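Local atomic coordinates of A-adding tRNA nucleotidyltransferase (Aquifex aeolicus, PDB entry 4WBY), a protein that adds the terminal adenosine to tRNAs ending in CC, using ATP and magnesium, as one step in building the 3' CCA end. Residues V16-K21 against V129-Y134; M23-Y28 against F48-N53; Y250-V255 against W272-I277; E317-K322 against E346-K351. One frame throughout, in Å; residues are numbered along the deposited sequence.

Contact 1: V16-K21 against V129-Y134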
loop_
_atom_site.group_PDB
_atom_site.type_symbol
_atom_site.label_atom_id
_atom_site.label_comp_id
_atom_site.label_asym_id
_atom_site.label_seq_id
_atom_site.Cartn_x
_atom_site.Cartn_y
_atom_site.Cartn_z
ATOM N N VAL A 16 21.419 13.357 16.806
ATOM C CA VAL A 16 21.416 11.955 17.208
ATOM C C VAL A 16 22.853 11.412 17.319
ATOM O O VAL A 16 23.178 10.719 18.281
ATOM C CB VAL A 16 20.580 11.105 16.234
ATOM C CG1 VAL A 16 20.852 9.614 16.421
ATOM C CG2 VAL A 16 19.113 11.400 16.448
ATOM N N GLY A 17 23.721 11.753 16.366
ATOM C CA GLY A 17 25.116 11.343 16.439
ATOM C C GLY A 17 25.845 11.935 17.639
ATOM O O GLY A 17 26.698 11.278 18.250
ATOM N N GLN A 18 25.530 13.187 17.972
ATOM C CA GLN A 18 26.146 13.842 19.123
ATOM C C GLN A 18 25.731 13.155 20.417
ATOM O O GLN A 18 26.569 12.854 21.276
ATOM C CB GLN A 18 25.770 15.320 19.150
ATOM C CG GLN A 18 26.357 16.127 17.991
ATOM C CD GLN A 18 25.604 17.433 17.734
ATOM O OE1 GLN A 18 24.613 17.739 18.393
ATOM N NE2 GLN A 18 26.069 18.198 16.751
ATOM N N ILE A 19 24.435 12.901 20.564
ATOM C CA ILE A 19 23.941 12.232 21.758
ATOM C C ILE A 19 24.509 10.816 21.838
ATOM O O ILE A 19 24.899 10.364 22.912
ATOM C CB ILE A 19 22.396 12.189 21.779
ATOM C CG1 ILE A 19 21.832 13.611 21.869
ATOM C CG2 ILE A 19 21.886 11.370 22.952
ATOM C CD1 ILE A 19 20.339 13.677 21.665
ATOM N N ALA A 20 24.569 10.122 20.702
ATOM C CA ALA A 20 25.147 8.780 20.690
ATOM C C ALA A 20 26.573 8.796 21.243
ATOM O O ALA A 20 26.925 7.973 22.098
ATOM C CB ALA A 20 25.124 8.193 19.278
ATOM N N LYS A 21 27.387 9.739 20.777
ATOM C CA LYS A 21 28.755 9.847 21.275
ATOM C C LYS A 21 28.783 10.109 22.780
ATOM O O LYS A 21 29.585 9.507 23.499
ATOM C CB LYS A 21 29.532 10.950 20.557
ATOM C CG LYS A 21 31.002 11.005 20.987
ATOM C CD LYS A 21 31.738 9.762 20.501
ATOM C CE LYS A 21 33.137 9.660 21.063
ATOM N NZ LYS A 21 33.123 9.323 22.505
ATOM N N VAL A 129 25.309 8.401 11.156
ATOM C CA VAL A 129 25.178 9.776 11.605
ATOM C C VAL A 129 26.197 10.041 12.708
ATOM O O VAL A 129 26.107 11.019 13.447
ATOM C CB VAL A 129 23.738 10.099 12.072
ATOM C CG1 VAL A 129 22.778 9.937 10.886
ATOM C CG2 VAL A 129 23.316 9.240 13.272
ATOM N N ASN A 130 27.192 9.169 12.796
ATOM C CA ASN A 130 28.198 9.302 13.839
ATOM C C ASN A 130 29.233 10.366 13.530
ATOM O O ASN A 130 29.398 10.769 12.382
ATOM C CB ASN A 130 28.850 7.947 14.085
ATOM C CG ASN A 130 27.834 6.928 14.500
ATOM O OD1 ASN A 130 27.287 7.011 15.603
ATOM N ND2 ASN A 130 27.517 5.992 13.598
ATOM N N LEU A 131 29.914 10.830 14.574
ATOM C CA LEU A 131 30.738 12.024 14.454
ATOM C C LEU A 131 31.890 11.869 13.477
ATOM O O LEU A 131 32.238 12.818 12.785
ATOM C CB LEU A 131 31.305 12.435 15.819
ATOM C CG LEU A 131 30.289 12.862 16.880
ATOM C CD1 LEU A 131 31.012 13.285 18.148
ATOM C CD2 LEU A 131 29.395 13.996 16.374
ATOM N N GLU A 132 32.482 10.680 13.408
ATOM C CA GLU A 132 33.744 10.559 12.678
ATOM C C GLU A 132 33.564 10.179 11.210
ATOM O O GLU A 132 34.502 10.303 10.421
ATOM C CB GLU A 132 34.663 9.550 13.368
ATOM C CG GLU A 132 34.522 8.123 12.892
ATOM C CD GLU A 132 33.310 7.420 13.464
ATOM O OE1 GLU A 132 32.632 7.998 14.346
ATOM O OE2 GLU A 132 33.038 6.278 13.023
ATOM N N ASP A 133 32.368 9.732 10.835
ATOM C CA ASP A 133 32.128 9.305 9.453
ATOM C C ASP A 133 30.723 9.695 8.998
ATOM O O ASP A 133 30.057 8.962 8.278
ATOM C CB ASP A 133 32.334 7.792 9.303
ATOM C CG ASP A 133 31.273 6.981 10.024
ATOM O OD1 ASP A 133 30.631 7.520 10.951
ATOM O OD2 ASP A 133 31.068 5.806 9.642
ATOM N N TYR A 134 30.294 10.876 9.406
ATOM C CA TYR A 134 28.937 11.334 9.150
ATOM C C TYR A 134 28.575 11.306 7.672
ATOM O O TYR A 134 29.309 11.839 6.828
ATOM C CB TYR A 134 28.764 12.744 9.694
ATOM C CG TYR A 134 27.360 13.274 9.593
ATOM C CD1 TYR A 134 26.963 14.033 8.500
ATOM C CD2 TYR A 134 26.426 13.017 10.594
ATOM C CE1 TYR A 134 25.675 14.534 8.409
ATOM C CE2 TYR A 134 25.143 13.513 10.518
ATOM C CZ TYR A 134 24.772 14.274 9.427
ATOM O OH TYR A 134 23.500 14.776 9.356
HETATM O O HOH W 1 28.445 9.466 17.079
#

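Contact 2: M23-Y28 against F48-N53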
loop_
_atom_site.group_PDB
_atom_site.type_symbol
_atom_site.label_atom_id
_atom_site.label_comp_id
_atom_site.label_asym_id
_atom_site.label_seq_id
_atom_site.Cartn_x
_atom_site.Cartn_y
_atom_site.Cartn_z
ATOM N N MET A 23 26.778 9.144 24.936
ATOM C CA MET A 23 26.390 7.904 25.602
ATOM C C MET A 23 27.320 6.728 25.319
ATOM O O MET A 23 27.109 5.624 25.829
ATOM C CB MET A 23 24.973 7.523 25.190
ATOM C CG MET A 23 23.963 8.566 25.553
ATOM S SD MET A 23 22.324 8.085 25.034
ATOM C CE MET A 23 21.382 9.323 25.918
ATOM N N GLY A 24 28.333 6.959 24.493
ATOM C CA GLY A 24 29.252 5.900 24.108
ATOM C C GLY A 24 28.642 4.890 23.149
ATOM O O GLY A 24 29.060 3.730 23.110
ATOM N N LEU A 25 27.659 5.334 22.367
ATOM C CA LEU A 25 26.959 4.466 21.422
ATOM C C LEU A 25 27.194 4.902 19.988
ATOM O O LEU A 25 27.813 5.932 19.744
ATOM C CB LEU A 25 25.460 4.468 21.711
ATOM C CG LEU A 25 25.106 4.254 23.181
ATOM C CD1 LEU A 25 23.601 4.291 23.379
ATOM C CD2 LEU A 25 25.695 2.940 23.680
ATOM N N ARG A 26 26.685 4.121 19.039
ATOM C CA ARG A 26 26.672 4.522 17.633
ATOM C C ARG A 26 25.263 4.431 17.086
ATOM O O ARG A 26 24.477 3.587 17.520
ATOM C CB ARG A 26 27.617 3.659 16.793
ATOM C CG ARG A 26 29.070 3.827 17.199
ATOM C CD ARG A 26 30.018 3.032 16.311
ATOM N NE ARG A 26 30.049 3.540 14.942
ATOM C CZ ARG A 26 30.729 4.612 14.554
ATOM N NH1 ARG A 26 31.434 5.314 15.433
ATOM N NH2 ARG A 26 30.706 4.985 13.284
ATOM N N ALA A 27 24.947 5.303 16.134
ATOM C CA ALA A 27 23.609 5.359 15.561
ATOM C C ALA A 27 23.660 5.524 14.052
ATOM O O ALA A 27 24.594 6.134 13.506
ATOM C CB ALA A 27 22.803 6.499 16.186
ATOM N N TYR A 28 22.622 5.019 13.392
ATOM C CA TYR A 28 22.557 4.946 11.936
ATOM C C TYR A 28 21.130 5.124 11.455
ATOM O O TYR A 28 20.204 4.617 12.070
ATOM C CB TYR A 28 23.077 3.590 11.430
ATOM C CG TYR A 28 24.381 3.154 12.043
ATOM C CD1 TYR A 28 25.594 3.402 11.402
ATOM C CD2 TYR A 28 24.405 2.507 13.272
ATOM C CE1 TYR A 28 26.792 3.010 11.976
ATOM C CE2 TYR A 28 25.584 2.109 13.843
ATOM C CZ TYR A 28 26.773 2.349 13.194
ATOM O OH TYR A 28 27.938 1.936 13.793
ATOM N N PHE A 48 16.006 4.891 12.863
ATOM C CA PHE A 48 17.381 4.756 13.333
ATOM C C PHE A 48 17.615 3.414 13.988
ATOM O O PHE A 48 16.732 2.894 14.675
ATOM C CB PHE A 48 17.738 5.833 14.363
ATOM C CG PHE A 48 17.798 7.224 13.823
ATOM C CD1 PHE A 48 16.665 8.021 13.790
ATOM C CD2 PHE A 48 19.009 7.767 13.405
ATOM C CE1 PHE A 48 16.722 9.326 13.317
ATOM C CE2 PHE A 48 19.070 9.074 12.936
ATOM C CZ PHE A 48 17.925 9.853 12.898
ATOM N N VAL A 49 18.822 2.882 13.820
ATOM C CA VAL A 49 19.272 1.746 14.609
ATOM C C VAL A 49 20.420 2.220 15.481
ATOM O O VAL A 49 21.299 2.971 15.034
ATOM C CB VAL A 49 19.694 0.544 13.731
ATOM C CG1 VAL A 49 20.535 -0.468 14.523
ATOM C CG2 VAL A 49 18.466 -0.137 13.172
ATOM N N VAL A 50 20.388 1.801 16.740
ATOM C CA VAL A 50 21.404 2.172 17.705
ATOM C C VAL A 50 22.145 0.926 18.144
ATOM O O VAL A 50 21.524 -0.075 18.488
ATOM C CB VAL A 50 20.782 2.875 18.930
ATOM C CG1 VAL A 50 21.860 3.283 19.958
ATOM C CG2 VAL A 50 19.953 4.082 18.481
ATOM N N GLU A 51 23.471 0.975 18.110
ATOM C CA GLU A 51 24.262 -0.075 18.723
ATOM C C GLU A 51 24.363 0.285 20.191
ATOM O O GLU A 51 25.246 1.039 20.593
ATOM C CB GLU A 51 25.638 -0.202 18.062
ATOM C CG GLU A 51 25.578 -0.829 16.660
ATOM C CD GLU A 51 26.900 -0.761 15.903
ATOM O OE1 GLU A 51 27.616 0.248 16.015
ATOM O OE2 GLU A 51 27.229 -1.725 15.186
ATOM N N GLY A 52 23.424 -0.237 20.978
ATOM C CA GLY A 52 23.270 0.155 22.364
ATOM C C GLY A 52 21.818 0.469 22.673
ATOM O O GLY A 52 20.925 0.123 21.903
ATOM N N ASN A 53 21.580 1.129 23.801
ATOM C CA ASN A 53 20.220 1.343 24.279
ATOM C C ASN A 53 19.476 2.447 23.521
ATOM O O ASN A 53 19.567 3.630 23.868
ATOM C CB ASN A 53 20.247 1.653 25.777
ATOM C CG ASN A 53 18.881 1.526 26.420
ATOM O OD1 ASN A 53 17.863 1.816 25.796
ATOM N ND2 ASN A 53 18.852 1.085 27.673
#

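Contact 3: Y250-V255 against W272-I277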
loop_
_atom_site.group_PDB
_atom_site.type_symbol
_atom_site.label_atom_id
_atom_site.label_comp_id
_atom_site.label_asym_id
_atom_site.label_seq_id
_atom_site.Cartn_x
_atom_site.Cartn_y
_atom_site.Cartn_z
ATOM N N TYR A 250 -7.361 -4.103 -16.240
ATOM C CA TYR A 250 -6.804 -3.062 -17.096
ATOM C C TYR A 250 -7.860 -2.022 -17.467
ATOM O O TYR A 250 -7.562 -0.826 -17.532
ATOM C CB TYR A 250 -6.174 -3.675 -18.355
ATOM C CG TYR A 250 -4.784 -4.207 -18.074
ATOM C CD1 TYR A 250 -4.601 -5.487 -17.579
ATOM C CD2 TYR A 250 -3.661 -3.410 -18.259
ATOM C CE1 TYR A 250 -3.342 -5.971 -17.294
ATOM C CE2 TYR A 250 -2.393 -3.884 -17.977
ATOM C CZ TYR A 250 -2.243 -5.166 -17.495
ATOM O OH TYR A 250 -0.990 -5.656 -17.213
ATOM N N ALA A 251 -9.095 -2.468 -17.685
ATOM C CA ALA A 251 -10.192 -1.542 -17.943
ATOM C C ALA A 251 -10.419 -0.654 -16.722
ATOM O O ALA A 251 -10.676 0.550 -16.841
ATOM C CB ALA A 251 -11.470 -2.298 -18.298
ATOM N N LEU A 252 -10.308 -1.261 -15.545
ATOM C CA LEU A 252 -10.505 -0.533 -14.305
ATOM C C LEU A 252 -9.435 0.542 -14.129
ATOM O O LEU A 252 -9.744 1.649 -13.702
ATOM C CB LEU A 252 -10.511 -1.487 -13.111
ATOM C CG LEU A 252 -10.646 -0.827 -11.733
ATOM C CD1 LEU A 252 -11.996 -0.150 -11.556
ATOM C CD2 LEU A 252 -10.388 -1.827 -10.597
ATOM N N ARG A 253 -8.185 0.231 -14.463
ATOM C CA ARG A 253 -7.129 1.230 -14.319
ATOM C C ARG A 253 -7.433 2.489 -15.141
ATOM O O ARG A 253 -7.210 3.604 -14.679
ATOM C CB ARG A 253 -5.767 0.657 -14.709
ATOM C CG ARG A 253 -4.644 1.687 -14.606
ATOM C CD ARG A 253 -3.274 1.047 -14.646
ATOM N NE ARG A 253 -2.985 0.536 -15.978
ATOM C CZ ARG A 253 -1.845 -0.046 -16.323
ATOM N NH1 ARG A 253 -0.876 -0.195 -15.427
ATOM N NH2 ARG A 253 -1.673 -0.477 -17.565
ATOM N N LYS A 254 -7.964 2.314 -16.347
ATOM C CA LYS A 254 -8.337 3.467 -17.156
ATOM C C LYS A 254 -9.428 4.285 -16.466
ATOM O O LYS A 254 -9.386 5.512 -16.474
ATOM C CB LYS A 254 -8.803 3.037 -18.550
ATOM C CG LYS A 254 -7.699 2.405 -19.391
ATOM C CD LYS A 254 -8.213 2.016 -20.768
ATOM C CE LYS A 254 -7.110 1.434 -21.636
ATOM N NZ LYS A 254 -6.054 2.439 -21.937
ATOM N N VAL A 255 -10.397 3.602 -15.862
ATOM C CA VAL A 255 -11.500 4.283 -15.185
ATOM C C VAL A 255 -11.009 5.029 -13.944
ATOM O O VAL A 255 -11.379 6.183 -13.704
ATOM C CB VAL A 255 -12.615 3.286 -14.790
ATOM C CG1 VAL A 255 -13.642 3.945 -13.862
ATOM C CG2 VAL A 255 -13.293 2.731 -16.038
ATOM N N TRP A 272 -8.822 -1.127 -3.431
ATOM C CA TRP A 272 -9.862 -2.078 -3.055
ATOM C C TRP A 272 -10.731 -2.481 -4.245
ATOM O O TRP A 272 -11.253 -3.592 -4.279
ATOM C CB TRP A 272 -10.750 -1.499 -1.951
ATOM C CG TRP A 272 -10.052 -1.346 -0.644
ATOM C CD1 TRP A 272 -9.585 -0.190 -0.098
ATOM C CD2 TRP A 272 -9.730 -2.392 0.285
ATOM N NE1 TRP A 272 -9.003 -0.445 1.117
ATOM C CE2 TRP A 272 -9.076 -1.789 1.377
ATOM C CE3 TRP A 272 -9.939 -3.776 0.301
ATOM C CZ2 TRP A 272 -8.619 -2.522 2.475
ATOM C CZ3 TRP A 272 -9.489 -4.506 1.393
ATOM C CH2 TRP A 272 -8.840 -3.876 2.470
ATOM N N LEU A 273 -10.880 -1.589 -5.222
ATOM C CA LEU A 273 -11.651 -1.917 -6.422
ATOM C C LEU A 273 -10.994 -3.026 -7.238
ATOM O O LEU A 273 -11.678 -3.887 -7.784
ATOM C CB LEU A 273 -11.836 -0.686 -7.306
ATOM C CG LEU A 273 -12.603 0.490 -6.712
ATOM C CD1 LEU A 273 -12.762 1.589 -7.756
ATOM C CD2 LEU A 273 -13.952 0.036 -6.207
ATOM N N TYR A 274 -9.670 -2.994 -7.340
ATOM C CA TYR A 274 -8.953 -4.073 -7.999
ATOM C C TYR A 274 -9.202 -5.377 -7.270
ATOM O O TYR A 274 -9.421 -6.411 -7.892
ATOM C CB TYR A 274 -7.452 -3.797 -8.045
ATOM C CG TYR A 274 -7.040 -2.686 -8.978
ATOM C CD1 TYR A 274 -6.812 -2.933 -10.328
ATOM C CD2 TYR A 274 -6.861 -1.393 -8.508
ATOM C CE1 TYR A 274 -6.424 -1.919 -11.180
ATOM C CE2 TYR A 274 -6.473 -0.375 -9.350
ATOM C CZ TYR A 274 -6.254 -0.642 -10.683
ATOM O OH TYR A 274 -5.864 0.373 -11.518
ATOM N N LEU A 275 -9.160 -5.318 -5.942
ATOM C CA LEU A 275 -9.390 -6.505 -5.132
ATOM C C LEU A 275 -10.796 -7.072 -5.362
ATOM O O LEU A 275 -10.969 -8.283 -5.487
ATOM C CB LEU A 275 -9.180 -6.185 -3.656
ATOM C CG LEU A 275 -9.084 -7.416 -2.764
ATOM C CD1 LEU A 275 -7.763 -8.136 -3.006
ATOM C CD2 LEU A 275 -9.227 -7.001 -1.312
ATOM N N LEU A 276 -11.791 -6.194 -5.411
ATOM C CA LEU A 276 -13.161 -6.635 -5.671
ATOM C C LEU A 276 -13.291 -7.338 -7.016
ATOM O O LEU A 276 -13.967 -8.359 -7.118
ATOM C CB LEU A 276 -14.137 -5.458 -5.631
ATOM C CG LEU A 276 -14.325 -4.818 -4.254
ATOM C CD1 LEU A 276 -15.354 -3.700 -4.320
ATOM C CD2 LEU A 276 -14.743 -5.858 -3.221
ATOM N N ILE A 277 -12.653 -6.794 -8.050
ATOM C CA ILE A 277 -12.650 -7.455 -9.355
ATOM C C ILE A 277 -11.932 -8.811 -9.272
ATOM O O ILE A 277 -12.418 -9.810 -9.812
ATOM C CB ILE A 277 -11.991 -6.572 -10.441
ATOM C CG1 ILE A 277 -12.834 -5.316 -10.707
ATOM C CG2 ILE A 277 -11.781 -7.352 -11.731
ATOM C CD1 ILE A 277 -14.300 -5.603 -11.014
#

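Contact 4: E317-K322 against E346-K351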
loop_
_atom_site.group_PDB
_atom_site.type_symbol
_atom_site.label_atom_id
_atom_site.label_comp_id
_atom_site.label_asym_id
_atom_site.label_seq_id
_atom_site.Cartn_x
_atom_site.Cartn_y
_atom_site.Cartn_z
ATOM N N GLU A 317 -31.418 -2.514 -15.407
ATOM C CA GLU A 317 -32.300 -1.359 -15.249
ATOM C C GLU A 317 -31.680 -0.120 -15.867
ATOM O O GLU A 317 -32.371 0.688 -16.479
ATOM C CB GLU A 317 -32.611 -1.096 -13.776
ATOM C CG GLU A 317 -33.643 -2.025 -13.173
ATOM C CD GLU A 317 -34.325 -1.413 -11.963
ATOM O OE1 GLU A 317 -34.064 -1.878 -10.835
ATOM O OE2 GLU A 317 -35.122 -0.466 -12.142
ATOM N N LEU A 318 -30.367 0.020 -15.711
ATOM C CA LEU A 318 -29.664 1.178 -16.245
ATOM C C LEU A 318 -29.651 1.123 -17.769
ATOM O O LEU A 318 -29.794 2.150 -18.436
ATOM C CB LEU A 318 -28.239 1.242 -15.693
ATOM C CG LEU A 318 -27.598 2.621 -15.563
ATOM C CD1 LEU A 318 -28.411 3.513 -14.638
ATOM C CD2 LEU A 318 -26.176 2.477 -15.051
ATOM N N LYS A 319 -29.489 -0.081 -18.314
ATOM C CA LYS A 319 -29.573 -0.284 -19.759
ATOM C C LYS A 319 -30.918 0.185 -20.305
ATOM O O LYS A 319 -30.980 0.898 -21.309
ATOM C CB LYS A 319 -29.362 -1.759 -20.115
ATOM C CG LYS A 319 -27.925 -2.242 -20.033
ATOM C CD LYS A 319 -27.841 -3.743 -20.293
ATOM C CE LYS A 319 -26.403 -4.236 -20.297
ATOM N NZ LYS A 319 -25.708 -3.938 -19.015
ATOM N N LYS A 320 -31.992 -0.215 -19.629
ATOM C CA LYS A 320 -33.348 0.063 -20.092
ATOM C C LYS A 320 -33.780 1.505 -19.846
ATOM O O LYS A 320 -34.746 1.974 -20.450
ATOM C CB LYS A 320 -34.339 -0.893 -19.421
ATOM C CG LYS A 320 -34.235 -2.331 -19.905
ATOM C CD LYS A 320 -34.501 -2.428 -21.403
ATOM C CE LYS A 320 -34.331 -3.853 -21.912
ATOM N NZ LYS A 320 -35.312 -4.795 -21.304
ATOM N N ALA A 321 -33.072 2.200 -18.959
ATOM C CA ALA A 321 -33.389 3.590 -18.641
ATOM C C ALA A 321 -33.293 4.466 -19.885
ATOM O O ALA A 321 -32.252 4.519 -20.541
ATOM C CB ALA A 321 -32.470 4.113 -17.548
ATOM N N LYS A 322 -34.387 5.150 -20.201
ATOM C CA LYS A 322 -34.489 5.914 -21.440
ATOM C C LYS A 322 -34.247 7.409 -21.238
ATOM O O LYS A 322 -33.633 8.062 -22.084
ATOM C CB LYS A 322 -35.862 5.684 -22.077
ATOM C CG LYS A 322 -37.017 5.727 -21.084
ATOM C CD LYS A 322 -38.362 5.442 -21.743
ATOM C CE LYS A 322 -38.561 3.957 -22.032
ATOM N NZ LYS A 322 -37.872 3.501 -23.272
ATOM N N GLU A 346 -19.240 -1.315 -21.052
ATOM C CA GLU A 346 -19.085 -0.336 -22.123
ATOM C C GLU A 346 -20.400 0.360 -22.478
ATOM O O GLU A 346 -20.417 1.550 -22.790
ATOM C CB GLU A 346 -18.490 -1.004 -23.368
ATOM C CG GLU A 346 -18.188 -0.041 -24.513
ATOM C CD GLU A 346 -17.129 0.997 -24.163
ATOM O OE1 GLU A 346 -16.393 0.805 -23.168
ATOM O OE2 GLU A 346 -17.032 2.010 -24.890
ATOM N N GLU A 347 -21.500 -0.381 -22.405
ATOM C CA GLU A 347 -22.812 0.155 -22.755
ATOM C C GLU A 347 -23.355 1.109 -21.691
ATOM O O GLU A 347 -24.293 1.867 -21.946
ATOM C CB GLU A 347 -23.804 -0.989 -22.989
ATOM C CG GLU A 347 -24.127 -1.820 -21.747
ATOM C CD GLU A 347 -23.010 -2.780 -21.345
ATOM O OE1 GLU A 347 -21.972 -2.833 -22.040
ATOM O OE2 GLU A 347 -23.174 -3.485 -20.326
ATOM N N LEU A 348 -22.760 1.078 -20.503
ATOM C CA LEU A 348 -23.227 1.905 -19.397
ATOM C C LEU A 348 -22.289 3.071 -19.116
ATOM O O LEU A 348 -22.660 4.014 -18.414
ATOM C CB LEU A 348 -23.384 1.060 -18.127
ATOM C CG LEU A 348 -24.364 -0.112 -18.195
ATOM C CD1 LEU A 348 -24.455 -0.817 -16.845
ATOM C CD2 LEU A 348 -25.743 0.354 -18.670
ATOM N N LYS A 349 -21.077 2.999 -19.664
ATOM C CA LYS A 349 -19.989 3.904 -19.278
ATOM C C LYS A 349 -20.348 5.379 -19.436
ATOM O O LYS A 349 -20.064 6.195 -18.556
ATOM C CB LYS A 349 -18.727 3.587 -20.091
ATOM C CG LYS A 349 -17.490 4.333 -19.621
ATOM C CD LYS A 349 -16.213 3.642 -20.074
ATOM C CE LYS A 349 -15.884 3.956 -21.522
ATOM N NZ LYS A 349 -15.409 5.357 -21.679
ATOM N N GLU A 350 -20.993 5.715 -20.544
ATOM C CA GLU A 350 -21.318 7.107 -20.831
ATOM C C GLU A 350 -22.454 7.639 -19.958
ATOM O O GLU A 350 -22.493 8.828 -19.638
ATOM C CB GLU A 350 -21.661 7.267 -22.310
ATOM C CG GLU A 350 -20.450 7.100 -23.218
ATOM C CD GLU A 350 -19.296 7.999 -22.800
ATOM O OE1 GLU A 350 -19.529 9.207 -22.589
ATOM O OE2 GLU A 350 -18.159 7.494 -22.659
ATOM N N LYS A 351 -23.370 6.759 -19.567
ATOM C CA LYS A 351 -24.433 7.144 -18.647
ATOM C C LYS A 351 -23.861 7.509 -17.282
ATOM O O LYS A 351 -24.338 8.441 -16.638
ATOM C CB LYS A 351 -25.466 6.023 -18.509
ATOM C CG LYS A 351 -26.441 5.944 -19.668
ATOM C CD LYS A 351 -27.290 4.686 -19.609
ATOM C CE LYS A 351 -28.265 4.642 -20.779
ATOM N NZ LYS A 351 -29.050 3.376 -20.823
#

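Contact 1: V16-K21 against V129-Y134
Gly17, on helix 7-22, meets Val129 and Leu131 in the loop between strands 126-128 and 137-138, so that the first helix of the nucleotidyltransferase head domain packs on a connection at one margin of its mixed sheet. Backbone proximity is the first kind of contact. The CA atoms of Gly17 and Asn130 stand 4.5 Å apart, and Gly17 CA makes a CA-H...O contact to Val129 O at 3.2 Å, with 145° at the hydrogen. A CB at position 17 would clash with that same oxygen, so the close approach depends on glycine. Apolar contacts flank it. Val16 CG1 touches, at 4.0 Å, Val129 CG2, the methyl set between its own backbone N and carbonyl carbon. Leu131 reaches over the helix surface with both methyls, CD2 against Gln18 CG and CD1 against Lys21 CG, 3.6 Å away, crossing each of these chains at about a right angle. Beyond CG, Lys21 bends at chi2 and chi4, and the ammonium turns off from the loop. The polar link is indirect: no hydrogen bond joins the segments directly. Asn130 OD1 takes the backbone N-H of Ala27 on strand 26-30, which holds the loop to the sheet. One water lies 2.8 Å from Gly17 O and accepts from Leu131 N at 3.2 Å.

Contact 2: M23-Y28 against F48-N53
Tyr28 and Glu51 meet across two antiparallel strands, with the ring and carboxylate planes 88° apart. The Tyr28 hydroxyl donates to Glu51 OE1 at 2.8 Å. That oxygen lies at the edge of the ring, in its plane, yet the hydroxyl meets it from 54° above the carboxylate plane. Arg26 runs beside Glu51, pointing the same way; its NE donates to Tyr28 OH at 2.9 Å, in the guanidinium plane, while its NH2 forms a salt bridge with Glu132. The phenol oxygen thus links the two, accepting from Arg26 NE and donating to Glu51 OE1; Glu51 OE2 also accepts from the backbone N of Leu111. A phenylalanine in place of Tyr28 would probably leave Arg26 NE and Glu51 OE1 without their shared mate. Just before the strand, Leu25 reaches Val50, CD1 to CG1 at 4.0 Å, and Leu25 CD2 rests 3.9 Å from Gly52 CA, where a CB would clash. The strand axes run at 161°, and Tyr28 with Val49 is a hydrogen-bonded pair: Tyr28 N to Val49 O measures 2.9 Å and Val49 N to Tyr28 O 2.8 Å. This pairing belongs to the core sheet of the nucleotidyltransferase head domain; strand 45-51 carries the inferred magnesium ligands Asp45 and Asp47, and Val49 packs on ATP-binding Arg118.

Contact 3: Y250-V255 against W272-I277
Leu252 pushes one methyl, CD2, against helix 271-278, and nearly all of the apolar contact between the two helices runs through that carbon. One interaction is a CH-pi contact: CD2 sits over one face of the Tyr274 ring, 3.8 Å from the centroid and 14° off the ring normal, offset toward the rim. Aliphatic and backbone contacts surround it. The same methyl lies 3.8 Å from Leu273 CB and 3.5 Å from Tyr274 N, with Ile277 CG1 more distant at 4.3 Å. The other kind of contact is made by the tyrosine hydroxyl, which reaches the next residue of helix 243-262: Tyr274 OH is 3.2 Å from both CA and CB of Arg253. This is van der Waals contact, as no hydrogen bond crosses the interface. The guanidinium, its plane 83° from that of the ring, swings clear of the ring and its NH1 forms a salt bridge with Glu221 of helix 219-228. The segment axes approach to 10.4 Å at 155°, an antiparallel packing of helices within the all-helical part of the chain. Around it, helix 336-342 touches Val255, Leu273 and Ile277, while helix 298-309 packs against Leu276 on helix 271-278.

Contact 4: E317-K322 against E346-K351
Lys351 NZ donates to Leu318 O at 2.8 Å, reaching the C-terminal end of helix 311-320 from helix 349-359. The C=O...N angle is 143°, and the nitrogen is tilted 19° from the carbonyl plane. A second, weak bond runs from the same ammonium to Ala321 O at 3.4 Å. Beside this grip, Lys319 NZ forms a salt bridge with Glu347 OE2 at 2.9 Å, meeting the anti lone pair of that oxygen. The Lys319 chain crosses Leu348 at about a right angle, its CG 3.7 Å from Leu348 CD2, and bends at chi4 (58°), which turns NZ toward the carboxylate. An alanine here would probably leave Glu347 without its cationic mate and open a gap beside Leu348 CD2. Next to the salt bridge, Leu318 CB touches Leu348 CD2 at 4.0 Å as the two leucines cross obliquely. Positioning comes from chain shape and from the next helix: Lys351 is extended beyond CG, which carries its ammonium to the carbonyls, while Leu330 and Val327 of helix 324-331 back Leu318 and Ala321. Chemically, a lysine set at the carboxyl end of a helix places positive charge where carbonyl oxygens gather, an arrangement consistent with a favourable interaction with the helix dipole.

Overall arrangement
From the N terminus of this piece, the C-terminal part of the full protein, helix 7-22 leads directly into strand 26-30, and contact 2 pairs that strand with 45-51. Contact 1 closes only at residues 129-134, so its loop encloses contact 2. They touch through the Glu132-Arg26 salt bridge; together they tie the first helix, the central strands and a late loop into the head domain. After it, the helical part of the chain holds contacts 3 and 4 in series: contact 3 closes a short loop between helices 243-262 and 271-278, contact 4 one between 311-320 and 349-359. Contacts 1 and 4, about 65 Å apart between centres, lie on opposite sides of the chain's centre.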